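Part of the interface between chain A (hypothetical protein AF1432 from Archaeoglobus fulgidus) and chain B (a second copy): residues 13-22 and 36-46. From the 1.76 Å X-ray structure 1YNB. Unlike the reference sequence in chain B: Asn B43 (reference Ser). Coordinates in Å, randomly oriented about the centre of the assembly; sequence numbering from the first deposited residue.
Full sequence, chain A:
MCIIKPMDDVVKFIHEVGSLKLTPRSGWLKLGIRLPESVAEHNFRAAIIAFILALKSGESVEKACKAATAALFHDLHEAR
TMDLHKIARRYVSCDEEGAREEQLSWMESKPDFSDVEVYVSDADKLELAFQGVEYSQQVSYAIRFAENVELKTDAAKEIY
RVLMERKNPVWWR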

# COMPACT_ATOMS: atom_id res chain seq x y z
N PHE A 13 -16.43 -1.12 -18.34
CA PHE A 13 -15.12 -0.53 -18.47
C PHE A 13 -14.45 -0.36 -17.09
O PHE A 13 -13.25 -0.62 -16.95
CB PHE A 13 -15.21 0.85 -19.19
CG PHE A 13 -13.92 1.62 -19.19
CD1 PHE A 13 -12.87 1.26 -20.02
CD2 PHE A 13 -13.75 2.74 -18.36
CE1 PHE A 13 -11.68 1.97 -20.03
CE2 PHE A 13 -12.56 3.47 -18.36
CZ PHE A 13 -11.52 3.09 -19.19
N ILE A 14 -15.21 0.06 -16.08
CA ILE A 14 -14.60 0.25 -14.76
C ILE A 14 -14.13 -1.12 -14.20
O ILE A 14 -13.06 -1.19 -13.60
CB ILE A 14 -15.56 0.96 -13.79
CG1 ILE A 14 -15.72 2.43 -14.27
CG2 ILE A 14 -14.96 1.01 -12.36
CD1 ILE A 14 -16.92 3.22 -13.67
N HIS A 15 -14.93 -2.17 -14.44
CA HIS A 15 -14.56 -3.53 -14.00
C HIS A 15 -13.30 -3.90 -14.75
O HIS A 15 -12.33 -4.46 -14.18
CB HIS A 15 -15.65 -4.55 -14.35
CG HIS A 15 -16.78 -4.59 -13.36
ND1 HIS A 15 -16.58 -4.66 -12.00
CD2 HIS A 15 -18.12 -4.57 -13.54
CE1 HIS A 15 -17.75 -4.67 -11.38
NE2 HIS A 15 -18.70 -4.61 -12.29
N GLU A 16 -13.27 -3.59 -16.05
CA GLU A 16 -12.11 -3.94 -16.87
C GLU A 16 -10.84 -3.25 -16.41
O GLU A 16 -9.76 -3.83 -16.40
CB GLU A 16 -12.37 -3.61 -18.37
CG GLU A 16 -11.12 -3.83 -19.25
CD GLU A 16 -11.40 -3.69 -20.75
OE1 GLU A 16 -12.58 -3.54 -21.12
OE2 GLU A 16 -10.44 -3.76 -21.56
N VAL A 17 -10.96 -1.98 -16.02
CA VAL A 17 -9.82 -1.21 -15.52
C VAL A 17 -9.27 -1.86 -14.26
O VAL A 17 -8.06 -1.82 -14.01
CB VAL A 17 -10.25 0.26 -15.19
CG1 VAL A 17 -9.19 0.98 -14.33
CG2 VAL A 17 -10.45 1.03 -16.54
N GLY A 18 -10.15 -2.46 -13.48
CA GLY A 18 -9.72 -3.11 -12.24
C GLY A 18 -8.86 -4.33 -12.55
O GLY A 18 -8.05 -4.75 -11.71
N SER A 19 -9.00 -4.93 -13.73
CA SER A 19 -8.11 -6.08 -14.07
C SER A 19 -6.64 -5.65 -14.14
O SER A 19 -5.75 -6.48 -14.08
CB SER A 19 -8.53 -6.76 -15.38
OG SER A 19 -8.11 -6.01 -16.51
N LEU A 20 -6.36 -4.35 -14.25
CA LEU A 20 -4.97 -3.94 -14.24
C LEU A 20 -4.34 -4.10 -12.84
O LEU A 20 -3.11 -4.06 -12.72
CB LEU A 20 -4.81 -2.50 -14.72
CG LEU A 20 -5.08 -2.40 -16.23
CD1 LEU A 20 -5.08 -0.94 -16.64
CD2 LEU A 20 -4.00 -3.16 -17.01
N LYS A 21 -5.17 -4.27 -11.81
CA LYS A 21 -4.63 -4.49 -10.46
C LYS A 21 -4.23 -5.97 -10.40
O LYS A 21 -3.56 -6.40 -9.47
CB LYS A 21 -5.66 -4.33 -9.33
CG LYS A 21 -6.51 -3.05 -9.35
CD LYS A 21 -7.40 -3.03 -8.06
CE LYS A 21 -8.23 -1.72 -7.93
NZ LYS A 21 -9.11 -1.80 -6.72
N LEU A 22 -4.68 -6.73 -11.39
CA LEU A 22 -4.46 -8.17 -11.45
C LEU A 22 -3.55 -8.53 -12.63
O LEU A 22 -3.50 -9.68 -13.03
CB LEU A 22 -5.80 -8.87 -11.63
CG LEU A 22 -6.88 -8.50 -10.61
CD1 LEU A 22 -8.27 -9.01 -11.05
CD2 LEU A 22 -6.44 -9.04 -9.26
N PRO B 36 -4.77 -8.58 -0.84
CA PRO B 36 -5.74 -7.60 -1.33
C PRO B 36 -5.12 -6.48 -2.15
O PRO B 36 -3.90 -6.27 -2.16
CB PRO B 36 -6.36 -7.09 -0.04
CG PRO B 36 -5.17 -6.99 0.83
CD PRO B 36 -4.42 -8.31 0.57
N GLU B 37 -5.97 -5.71 -2.84
CA GLU B 37 -5.47 -4.57 -3.60
C GLU B 37 -4.64 -3.67 -2.66
O GLU B 37 -4.86 -3.65 -1.43
CB GLU B 37 -6.66 -3.73 -4.13
CG GLU B 37 -7.74 -3.54 -3.07
CD GLU B 37 -8.43 -2.16 -3.15
OE1 GLU B 37 -9.20 -1.85 -2.23
OE2 GLU B 37 -8.21 -1.42 -4.13
N SER B 38 -3.71 -2.91 -3.22
CA SER B 38 -2.87 -1.98 -2.46
C SER B 38 -3.57 -0.61 -2.50
O SER B 38 -4.53 -0.45 -3.27
CB SER B 38 -1.46 -1.85 -3.08
OG SER B 38 -1.50 -1.31 -4.41
N VAL B 39 -3.12 0.33 -1.68
CA VAL B 39 -3.70 1.70 -1.72
C VAL B 39 -3.42 2.31 -3.10
O VAL B 39 -4.31 2.91 -3.73
CB VAL B 39 -3.11 2.56 -0.59
CG1 VAL B 39 -3.62 4.06 -0.71
CG2 VAL B 39 -3.61 2.00 0.74
N ALA B 40 -2.20 2.13 -3.61
CA ALA B 40 -1.90 2.57 -4.98
C ALA B 40 -2.92 2.05 -6.02
O ALA B 40 -3.32 2.80 -6.93
CB ALA B 40 -0.48 2.08 -5.39
N GLU B 41 -3.32 0.77 -5.95
CA GLU B 41 -4.30 0.23 -6.90
C GLU B 41 -5.67 0.87 -6.72
O GLU B 41 -6.37 1.14 -7.71
CB GLU B 41 -4.39 -1.28 -6.76
CG GLU B 41 -3.10 -1.93 -7.34
CD GLU B 41 -2.94 -3.40 -6.99
OE1 GLU B 41 -3.49 -3.87 -5.96
OE2 GLU B 41 -2.24 -4.11 -7.76
N HIS B 42 -6.07 1.10 -5.47
CA HIS B 42 -7.35 1.77 -5.19
C HIS B 42 -7.32 3.19 -5.84
O HIS B 42 -8.25 3.58 -6.55
CB HIS B 42 -7.55 1.93 -3.68
CG HIS B 42 -8.61 2.92 -3.32
ND1 HIS B 42 -9.93 2.76 -3.68
CD2 HIS B 42 -8.55 4.07 -2.61
CE1 HIS B 42 -10.64 3.77 -3.20
NE2 HIS B 42 -9.83 4.57 -2.54
N ASN B 43 -6.26 3.96 -5.57
CA ASN B 43 -6.11 5.32 -6.12
C ASN B 43 -6.10 5.34 -7.66
O ASN B 43 -6.64 6.26 -8.29
CB ASN B 43 -4.84 5.96 -5.65
CG ASN B 43 -4.79 6.13 -4.15
OD1 ASN B 43 -3.71 6.16 -3.59
ND2 ASN B 43 -5.94 6.27 -3.51
N PHE B 44 -5.40 4.38 -8.26
CA PHE B 44 -5.37 4.25 -9.72
C PHE B 44 -6.77 4.19 -10.26
O PHE B 44 -7.15 4.99 -11.13
CB PHE B 44 -4.63 2.95 -10.14
CG PHE B 44 -4.80 2.57 -11.61
CD1 PHE B 44 -4.11 3.29 -12.61
CD2 PHE B 44 -5.62 1.51 -11.98
CE1 PHE B 44 -4.26 2.95 -13.93
CE2 PHE B 44 -5.78 1.16 -13.32
CZ PHE B 44 -5.09 1.90 -14.30
N ARG B 45 -7.56 3.21 -9.80
CA ARG B 45 -8.89 3.12 -10.40
C ARG B 45 -9.81 4.25 -9.95
O ARG B 45 -10.69 4.68 -10.72
CB ARG B 45 -9.57 1.79 -10.11
CG ARG B 45 -10.88 1.63 -10.91
CD ARG B 45 -11.33 0.21 -11.12
NE ARG B 45 -11.61 -0.45 -9.83
CZ ARG B 45 -12.22 -1.63 -9.74
NH1 ARG B 45 -12.60 -2.25 -10.84
NH2 ARG B 45 -12.41 -2.21 -8.56
N ALA B 46 -9.63 4.74 -8.74
CA ALA B 46 -10.51 5.81 -8.29
C ALA B 46 -10.23 7.06 -9.16
O ALA B 46 -11.17 7.84 -9.46
CB ALA B 46 -10.26 6.11 -6.81
O HOH W 1 -4.35 -6.45 -6.70

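Which polar contact anchors the two chains most firmly? It is the salt bridge between Lys A21 and Glu B37, with Lys A21 NZ 2.8 Å from Glu B37 OE2 and donating a hydrogen bond to it. Lys A21 points toward chain B, and after an m chi1 its remaining chi angles are all t, so the chain is fully extended and carries the ammonium group alongside helix 39-46, where the side chain of Glu B37 reaches it from the loop before the helix. Its long methylene chain is covered along the way, and Lys A21 loses more surface to this contact than any other residue, 139 Å². The carboxylate suits its place: it pairs with the ammonium group, and since Lys A21 NZ also lies 3.8 Å from Arg B45 NH2, its negative charge helps to offset two like charges close together.

How does Arg B45 engage the opposing helix? Its NH1 donates a hydrogen bond to Ile A14 O at 3.0 Å, with the oxygen at the guanidinium edge, near its plane, where the N-H groups point. Ile A14 O also accepts the backbone bond from Gly A18 N at 3.2 Å, so the arginine joins a link already present in helix 13-18. Gly A18 makes room for this: its CA is 3.3 Å from Arg B45 NH1, and a CB placed there would sit only 2.2 Å from that nitrogen, a clash. Arg B45 gives up 122 Å², and its aliphatic part contributes too, with CD 3.9 Å from Ile A14 CG2.

What does Glu B41 do beside these charges? Much of its role is local: Glu B41 N donates to Ser B38 OG at 3.2 Å, the capping bond at the start of helix 39-46, and in return Ser B38 N donates to Glu B41 OE1 at 2.9 Å. Across the contact, a water lies between the two stretches, within hydrogen-bonding reach of Lys A21 O (2.9 Å from the water oxygen) and Glu B41 OE1 (2.8 Å from it). Glu B41 OE2 also comes within 3.1 Å of Lys A21 O, but both are acceptors and no hydrogen bond joins them.

What packs around this polar framework? Phe B44, pointing toward chain A, meets two branched aliphatic side chains: Val A17 CG1 lies 3.6 Å from Phe B44 CE2, and Leu A20 CD1 lies 3.7 Å from Phe B44 CZ. All three are buried, as their apolar character suits. The helices run roughly antiparallel, at 150°, with axes no closer than 10.3 Å, a separation filled by side chains. Together the stretches bury 521 Å².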